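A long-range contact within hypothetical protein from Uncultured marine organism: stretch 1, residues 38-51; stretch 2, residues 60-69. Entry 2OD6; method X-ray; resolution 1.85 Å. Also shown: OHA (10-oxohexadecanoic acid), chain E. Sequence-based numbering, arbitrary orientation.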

# COMPACT_ATOMS: atom_id res chain seq x y z
N GLU A 38 -20.24 1.09 6.44
CA GLU A 38 -20.12 2.38 7.13
C GLU A 38 -19.05 3.25 6.53
O GLU A 38 -19.25 4.45 6.32
CB GLU A 38 -19.85 2.16 8.62
CG GLU A 38 -21.01 1.55 9.34
CD GLU A 38 -22.22 2.46 9.47
OE1 GLU A 38 -22.14 3.68 9.22
OE2 GLU A 38 -23.28 1.95 9.86
N MSE A 39 -17.90 2.65 6.25
CA MSE A 39 -16.77 3.39 5.68
C MSE A 39 -17.02 3.87 4.24
O MSE A 39 -16.65 4.99 3.86
CB MSE A 39 -15.48 2.54 5.76
CG MSE A 39 -15.04 2.31 7.14
SE MSE A 39 -13.29 1.46 7.32
CE MSE A 39 -12.04 3.01 7.19
N LYS A 40 -17.66 3.04 3.43
CA LYS A 40 -17.96 3.43 2.09
C LYS A 40 -18.97 4.53 2.06
O LYS A 40 -18.88 5.42 1.20
CB LYS A 40 -18.43 2.24 1.25
CG LYS A 40 -17.32 1.25 0.97
CD LYS A 40 -17.68 0.39 -0.22
CE LYS A 40 -16.49 -0.46 -0.64
NZ LYS A 40 -16.98 -1.49 -1.61
N SER A 41 -19.93 4.52 3.00
CA SER A 41 -20.92 5.60 3.06
C SER A 41 -20.26 6.92 3.43
O SER A 41 -20.86 7.97 3.26
CB SER A 41 -22.02 5.29 4.07
OG SER A 41 -21.53 5.45 5.40
N ARG A 42 -19.04 6.85 3.96
CA ARG A 42 -18.23 8.02 4.31
C ARG A 42 -17.12 8.32 3.33
O ARG A 42 -16.28 9.19 3.58
CB ARG A 42 -17.65 7.83 5.70
CG ARG A 42 -18.71 7.83 6.76
CD ARG A 42 -18.15 7.40 8.09
NE ARG A 42 -19.11 7.63 9.14
CZ ARG A 42 -20.13 6.83 9.43
NH1 ARG A 42 -20.36 5.72 8.75
NH2 ARG A 42 -20.96 7.16 10.41
N GLY A 43 -17.09 7.58 2.21
CA GLY A 43 -16.12 7.86 1.13
C GLY A 43 -14.89 6.98 1.00
O GLY A 43 -13.98 7.31 0.26
N LEU A 44 -14.85 5.86 1.71
CA LEU A 44 -13.93 4.76 1.42
C LEU A 44 -14.26 4.24 0.03
O LEU A 44 -15.40 3.89 -0.25
CB LEU A 44 -14.05 3.61 2.43
CG LEU A 44 -13.01 2.46 2.32
CD1 LEU A 44 -11.64 2.87 2.77
CD2 LEU A 44 -13.48 1.28 3.12
N LEU A 45 -13.25 4.20 -0.84
CA LEU A 45 -13.44 3.67 -2.19
C LEU A 45 -13.16 2.15 -2.23
O LEU A 45 -13.89 1.40 -2.89
CB LEU A 45 -12.58 4.42 -3.22
CG LEU A 45 -12.88 5.88 -3.62
CD1 LEU A 45 -11.70 6.37 -4.51
CD2 LEU A 45 -14.24 6.08 -4.32
N LYS A 46 -12.15 1.70 -1.49
CA LYS A 46 -11.70 0.33 -1.54
C LYS A 46 -10.92 0.01 -0.29
O LYS A 46 -10.21 0.89 0.27
CB LYS A 46 -10.84 0.07 -2.78
CG LYS A 46 -10.44 -1.37 -3.01
CD LYS A 46 -9.52 -1.54 -4.23
CE LYS A 46 -8.57 -2.75 -4.08
NZ LYS A 46 -7.82 -2.95 -5.33
N PHE A 47 -11.07 -1.24 0.16
CA PHE A 47 -10.22 -1.81 1.22
C PHE A 47 -9.53 -3.10 0.71
O PHE A 47 -10.11 -3.83 -0.09
CB PHE A 47 -11.06 -2.16 2.43
CG PHE A 47 -10.33 -2.97 3.46
CD1 PHE A 47 -9.62 -2.35 4.45
CD2 PHE A 47 -10.40 -4.38 3.46
CE1 PHE A 47 -8.94 -3.09 5.40
CE2 PHE A 47 -9.74 -5.13 4.42
CZ PHE A 47 -9.02 -4.48 5.40
N SER A 48 -8.31 -3.39 1.19
CA SER A 48 -7.65 -4.69 0.89
C SER A 48 -6.81 -5.10 2.03
O SER A 48 -6.36 -4.23 2.74
CB SER A 48 -6.86 -4.68 -0.44
OG SER A 48 -5.65 -3.94 -0.38
N MSE A 49 -6.68 -6.41 2.23
CA MSE A 49 -5.76 -6.99 3.23
C MSE A 49 -4.81 -7.88 2.44
O MSE A 49 -5.23 -8.65 1.60
CB MSE A 49 -6.52 -7.72 4.36
CG MSE A 49 -5.69 -8.41 5.38
SE MSE A 49 -6.88 -8.48 6.94
CE MSE A 49 -8.42 -9.35 5.95
N ASN A 50 -3.51 -7.84 2.79
CA ASN A 50 -2.46 -8.44 1.91
C ASN A 50 -1.50 -9.12 2.77
O ASN A 50 -1.06 -8.47 3.68
CB ASN A 50 -1.77 -7.33 1.11
CG ASN A 50 -2.74 -6.49 0.31
OD1 ASN A 50 -3.06 -6.83 -0.83
ND2 ASN A 50 -3.22 -5.32 0.89
N ARG A 51 -1.20 -10.40 2.52
CA ARG A 51 -0.29 -11.15 3.40
C ARG A 51 1.10 -10.94 2.83
O ARG A 51 1.31 -11.21 1.65
CB ARG A 51 -0.63 -12.65 3.27
CG ARG A 51 0.40 -13.60 3.81
CD ARG A 51 0.38 -13.47 5.17
NE ARG A 51 1.36 -14.36 5.79
CZ ARG A 51 1.34 -15.69 5.75
NH1 ARG A 51 0.34 -16.37 5.23
NH2 ARG A 51 2.30 -16.32 6.38
N ARG A 60 2.29 -11.06 8.92
CA ARG A 60 2.13 -9.67 8.69
C ARG A 60 1.19 -9.45 7.51
O ARG A 60 1.30 -10.11 6.53
CB ARG A 60 3.54 -9.03 8.45
CG ARG A 60 3.59 -7.52 8.22
CD ARG A 60 5.05 -6.99 7.95
NE ARG A 60 5.99 -7.23 9.08
CZ ARG A 60 7.31 -7.19 8.98
NH1 ARG A 60 7.90 -6.84 7.87
NH2 ARG A 60 8.06 -7.45 10.05
N VAL A 61 0.29 -8.53 7.72
CA VAL A 61 -0.62 -8.10 6.62
C VAL A 61 -0.46 -6.64 6.45
O VAL A 61 -0.21 -5.91 7.37
CB VAL A 61 -2.08 -8.48 6.94
CG1 VAL A 61 -2.18 -10.04 7.03
CG2 VAL A 61 -2.60 -7.81 8.22
N VAL A 62 -0.66 -6.18 5.21
CA VAL A 62 -0.83 -4.78 4.97
C VAL A 62 -2.28 -4.55 4.54
O VAL A 62 -2.77 -5.17 3.61
CB VAL A 62 0.15 -4.23 3.87
CG1 VAL A 62 -0.15 -2.73 3.52
CG2 VAL A 62 1.59 -4.38 4.35
N MSE A 63 -2.93 -3.61 5.22
CA MSE A 63 -4.27 -3.19 4.94
C MSE A 63 -4.29 -1.83 4.22
O MSE A 63 -3.64 -0.85 4.66
CB MSE A 63 -5.01 -3.16 6.27
CG MSE A 63 -5.14 -4.56 6.86
SE MSE A 63 -6.25 -4.44 8.46
CE MSE A 63 -5.06 -3.61 9.64
N THR A 64 -4.98 -1.73 3.10
CA THR A 64 -4.98 -0.50 2.41
C THR A 64 -6.40 0.06 2.48
O THR A 64 -7.36 -0.67 2.29
CB THR A 64 -4.53 -0.66 0.93
OG1 THR A 64 -5.56 -1.33 0.23
CG2 THR A 64 -3.22 -1.45 0.82
N TYR A 65 -6.51 1.36 2.78
CA TYR A 65 -7.77 2.09 2.77
C TYR A 65 -7.68 3.18 1.71
O TYR A 65 -6.86 4.08 1.83
CB TYR A 65 -7.96 2.73 4.13
CG TYR A 65 -8.05 1.75 5.22
CD1 TYR A 65 -6.88 1.30 5.83
CD2 TYR A 65 -9.27 1.24 5.65
CE1 TYR A 65 -6.91 0.35 6.88
CE2 TYR A 65 -9.31 0.28 6.72
CZ TYR A 65 -8.13 -0.13 7.30
OH TYR A 65 -8.17 -1.04 8.30
N GLU A 66 -8.46 3.09 0.66
CA GLU A 66 -8.39 4.07 -0.38
C GLU A 66 -9.60 5.01 -0.25
O GLU A 66 -10.72 4.59 -0.47
CB GLU A 66 -8.45 3.40 -1.75
CG GLU A 66 -7.13 2.76 -2.15
CD GLU A 66 -7.24 1.88 -3.36
OE1 GLU A 66 -7.74 2.32 -4.43
OE2 GLU A 66 -6.78 0.74 -3.22
N TYR A 67 -9.34 6.27 0.10
CA TYR A 67 -10.37 7.27 0.25
C TYR A 67 -10.48 8.25 -0.93
O TYR A 67 -9.50 8.52 -1.64
CB TYR A 67 -10.11 8.06 1.51
CG TYR A 67 -9.88 7.23 2.77
CD1 TYR A 67 -10.94 6.68 3.46
CD2 TYR A 67 -8.61 7.04 3.28
CE1 TYR A 67 -10.74 5.93 4.63
CE2 TYR A 67 -8.40 6.32 4.45
CZ TYR A 67 -9.48 5.79 5.12
OH TYR A 67 -9.31 5.09 6.29
N LYS A 68 -11.67 8.80 -1.09
CA LYS A 68 -11.97 9.75 -2.16
C LYS A 68 -11.09 11.00 -2.04
O LYS A 68 -10.66 11.57 -3.03
CB LYS A 68 -13.45 10.13 -2.07
CG LYS A 68 -14.11 10.83 -3.25
CD LYS A 68 -15.66 11.00 -3.00
CE LYS A 68 -16.11 12.42 -2.55
NZ LYS A 68 -17.64 12.70 -2.25
N ASP A 69 -10.83 11.42 -0.80
CA ASP A 69 -10.20 12.73 -0.56
C ASP A 69 -9.93 12.90 0.91
O ASP A 69 -10.22 12.00 1.69
CB ASP A 69 -11.07 13.90 -1.07
CG ASP A 69 -12.55 13.85 -0.62
OD1 ASP A 69 -12.87 13.31 0.44
OD2 ASP A 69 -13.38 14.41 -1.35
O2 OHA E . -6.96 5.42 7.22
C16 OHA E . -6.60 4.93 8.30
O3 OHA E . -5.55 5.49 8.84
C15 OHA E . -7.33 3.79 8.99
C14 OHA E . -6.44 3.06 10.01
C13 OHA E . -7.17 2.07 10.95
C12 OHA E . -6.60 0.64 10.95
C11 OHA E . -6.95 -0.21 12.21
C10 OHA E . -7.44 -1.65 11.94
C9 OHA E . -8.93 -1.66 11.56
C8 OHA E . -9.47 -2.94 10.86
C7 OHA E . -10.88 -2.71 10.31
O1 OHA E . -11.05 -2.23 9.19
C6 OHA E . -12.13 -3.04 11.09
C5 OHA E . -11.86 -3.75 12.42
C4 OHA E . -13.19 -4.14 13.09
C3 OHA E . -13.07 -5.02 14.36
C2 OHA E . -12.26 -6.32 14.20
C1 OHA E . -11.04 -6.30 15.10
O HOH W 1 -6.64 -0.30 -5.91
O HOH W 2 3.67 -12.85 6.99

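The apolar centre lies on the sheet face that carries Leu-44, Phe-47 and Met-49 from one strand and Val-61, Met-63, Tyr-65 and Tyr-67 from the other. Phe-47 turns its ring edge to one face of Tyr-65, Phe-47 CD1 lying 3.5 Å from Tyr-65 CE2 with the planes at 62°, so that ring hydrogens meet π electrons. The opposite face of Tyr-65 is covered by the bound 10-oxohexadecanoic acid. Aliphatic and selenomethionine side chains extend the apolar packing to both sides of this pair: Met-39 CE, reaching in from the helix, comes within 3.6 Å of Tyr-65 CD2; Leu-44 CD1 sits 3.7 Å from Tyr-67 CE1; and Met-49 CG packs 3.9 Å from Val-61 CB. Both tyrosine hydroxyls are hydrogen-bonded to the ligand: Tyr-67 OH donates to OHA O2 at 2.5 Å, and Tyr-65 OH to OHA O1 at 3.2 Å.

Beneath the side chains runs an antiparallel ladder. Paired bonds tie Ser-48 to Thr-64 (Thr-64 N to Ser-48 O, 2.9 Å; Ser-48 N to Thr-64 O, 3.1 Å), and Glu-66 N reaches Lys-46 O at 2.8 Å. A bulge between Leu-44 and Lys-46 shifts the register by one: Glu-66 O accepts from Leu-45 N at 2.6 Å and, weakly, from Lys-46 N at 3.4 Å. Before it, Gly-43 has a positive phi at which a CB would jam against the preceding carbonyl; Gly-43 O accepts from Lys-68 N at 3.1 Å.

Strand alternation sorts the side chains: the other face carries mostly polar ones, Lys-46, Ser-48, Asn-50, Thr-64 and Glu-66, with Val-62 among them. Ser-48 OG and Thr-64 OG1 share a 2.7 Å hydrogen bond, while Asn-50 ND2 donates to Ser-48 OG (3.1 Å) and, across the strands, to Val-62 O (2.8 Å). Farther out, Lys-46 NZ and Glu-66 OE2 stand 4.4 Å apart, beyond a salt bridge, and one water joins them, accepting from the amine and donating to the carboxylate.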